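Local coordinates for response regulator receiver protein (Sinorhizobium medicae, PDB 2RDM) that probably acts as a phosphorylation-controlled signalling receiver, taking up a phosphoryl group on an aspartate in the manner of CheY-like response regulators, at residues 69-74 against 94-99. The protein carries 1 engineered substitution. Numbering follows the deposited sequence.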
loop_
_atom_site.group_PDB
_atom_site.type_symbol
_atom_site.label_atom_id
_atom_site.label_comp_id
_atom_site.label_asym_id
_atom_site.label_seq_id
_atom_site.Cartn_x
_atom_site.Cartn_y
_atom_site.Cartn_z
ATOM N N VAL A 69 -22.239 3.106 -13.803
ATOM C CA VAL A 69 -22.465 1.730 -13.315
ATOM C C VAL A 69 -21.740 1.527 -11.987
ATOM O O VAL A 69 -22.323 1.019 -11.019
ATOM C CB VAL A 69 -21.991 0.635 -14.328
ATOM C CG1 VAL A 69 -22.136 -0.773 -13.716
ATOM C CG2 VAL A 69 -22.802 0.707 -15.608
ATOM N N ALA A 70 -20.478 1.952 -11.945
ATOM C CA ALA A 70 -19.657 1.779 -10.738
ATOM C C ALA A 70 -20.187 2.571 -9.533
ATOM O O ALA A 70 -20.136 2.090 -8.395
ATOM C CB ALA A 70 -18.205 2.137 -11.042
ATOM N N ARG A 71 -20.707 3.772 -9.785
ATOM C CA ARG A 71 -21.286 4.608 -8.732
ATOM C C ARG A 71 -22.483 3.922 -8.112
ATOM O O ARG A 71 -22.592 3.869 -6.887
ATOM C CB ARG A 71 -21.676 5.988 -9.258
ATOM C CG ARG A 71 -20.490 6.755 -9.771
ATOM C CD ARG A 71 -20.697 8.266 -9.812
ATOM N NE ARG A 71 -19.788 8.833 -10.806
ATOM C CZ ARG A 71 -18.487 9.024 -10.605
ATOM N NH1 ARG A 71 -17.932 8.722 -9.422
ATOM N NH2 ARG A 71 -17.742 9.521 -11.586
ATOM N N VAL A 72 -23.356 3.373 -8.961
ATOM C CA VAL A 72 -24.526 2.616 -8.479
ATOM C C VAL A 72 -24.091 1.402 -7.650
ATOM O O VAL A 72 -24.599 1.181 -6.538
ATOM C CB VAL A 72 -25.449 2.195 -9.637
ATOM C CG1 VAL A 72 -26.578 1.323 -9.129
ATOM C CG2 VAL A 72 -26.021 3.431 -10.320
ATOM N N ALA A 73 -23.119 0.650 -8.169
ATOM C CA ALA A 73 -22.568 -0.509 -7.432
ATOM C C ALA A 73 -22.068 -0.110 -6.049
ATOM O O ALA A 73 -22.338 -0.804 -5.054
ATOM C CB ALA A 73 -21.454 -1.207 -8.247
ATOM N N ARG A 74 -21.388 1.031 -5.971
ATOM C CA ARG A 74 -20.831 1.504 -4.694
ATOM C C ARG A 74 -21.856 2.101 -3.728
ATOM O O ARG A 74 -21.648 2.085 -2.514
ATOM C CB ARG A 74 -19.669 2.460 -4.945
ATOM C CG ARG A 74 -18.411 1.753 -5.462
ATOM C CD ARG A 74 -17.682 1.046 -4.328
ATOM N NE ARG A 74 -16.430 0.426 -4.749
ATOM C CZ ARG A 74 -15.250 1.049 -4.811
ATOM N NH1 ARG A 74 -15.126 2.331 -4.488
ATOM N NH2 ARG A 74 -14.181 0.381 -5.192
ATOM N N ALA A 94 -8.814 8.893 -13.914
ATOM C CA ALA A 94 -8.264 9.785 -12.894
ATOM C C ALA A 94 -9.300 10.776 -12.368
ATOM O O ALA A 94 -9.220 11.211 -11.226
ATOM C CB ALA A 94 -7.058 10.522 -13.435
ATOM N N SER A 95 -10.284 11.112 -13.202
ATOM C CA SER A 95 -11.343 12.025 -12.807
ATOM C C SER A 95 -12.709 11.360 -12.582
ATOM O O SER A 95 -13.582 11.960 -11.957
ATOM C CB SER A 95 -11.477 13.153 -13.826
ATOM O OG SER A 95 -11.671 12.608 -15.108
ATOM N N ASN A 96 -12.890 10.133 -13.071
ATOM C CA ASN A 96 -14.211 9.495 -13.055
ATOM C C ASN A 96 -14.306 8.164 -12.306
ATOM O O ASN A 96 -15.401 7.754 -11.923
ATOM C CB ASN A 96 -14.732 9.293 -14.475
ATOM C CG ASN A 96 -14.940 10.592 -15.213
ATOM O OD1 ASN A 96 -15.875 11.333 -14.931
ATOM N ND2 ASN A 96 -14.068 10.871 -16.169
ATOM N N GLY A 97 -13.174 7.486 -12.131
ATOM C CA GLY A 97 -13.150 6.187 -11.441
ATOM C C GLY A 97 -13.448 6.360 -9.970
ATOM O O GLY A 97 -13.225 7.428 -9.413
ATOM N N VAL A 98 -13.974 5.308 -9.338
ATOM C CA VAL A 98 -14.250 5.332 -7.910
ATOM C C VAL A 98 -12.994 4.927 -7.124
ATOM O O VAL A 98 -12.101 4.278 -7.665
ATOM C CB VAL A 98 -15.454 4.397 -7.530
ATOM C CG1 VAL A 98 -16.760 4.937 -8.097
ATOM C CG2 VAL A 98 -15.227 2.959 -7.987
ATOM N N PRO A 99 -12.906 5.302 -5.841
ATOM C CA PRO A 99 -11.679 4.929 -5.141
ATOM C C PRO A 99 -11.455 3.421 -5.096
ATOM O O PRO A 99 -12.423 2.664 -5.029
ATOM C CB PRO A 99 -11.931 5.451 -3.737
ATOM C CG PRO A 99 -12.904 6.563 -3.924
ATOM C CD PRO A 99 -13.814 6.067 -4.968
HETATM O O HOH W 1 -15.425 9.141 -8.853
HETATM O O HOH W 2 -18.404 10.203 -14.175
#
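Ala70 and Val98 mark the nearest backbone approach, CA to CA 7.1 Å, where helix 66-76 faces the chain that leaves helical geometry at Gly97. Two arginines, one turn apart, reach across on separate sides of Val98. Arg74 has its chain bent at chi2, and its guanidinium grips the carbonyl of Pro99 end-on: NH1 lies 2.8 Å and NH2 2.9 Å from Pro99 O, which sits only 2° out of the guanidinium plane. The N-H...O angles of 148° and 142° show two moderately bent bonds sharing one acceptor. Val98 CG2 lies over one face of the same group, offset toward the rim, 3.6 Å from Arg74 NH1, while CG1 meets Ala70 CB at 4.3 Å. NE of Arg74 bonds to Met80 O, which further fixes its rotation. An alanine at Arg74 would probably leave Pro99 O without either of these two donors and take the guanidinium away from Val98 CG2.

Arg71 stays extended from CG to NE, and two waters link it to 94-99: one bridges NH1 to Gly97 O, another lies 2.8 Å from Arg71 NH2 and 2.9 Å from Asn96 OD1, while Asn96 ND2 bonds to Glu92 O. Directly, Arg71 NH1 bonds to Ser95 O of the second subunit, and Arg74 NH1 to Ala94 O there, so both arginines serve the subunit interface too. Within the CheY-like alternating beta/alpha fold, the contact joins helix 66-76, packed on strand 82-86, to the connection between helix 93-96 and strand 102-105.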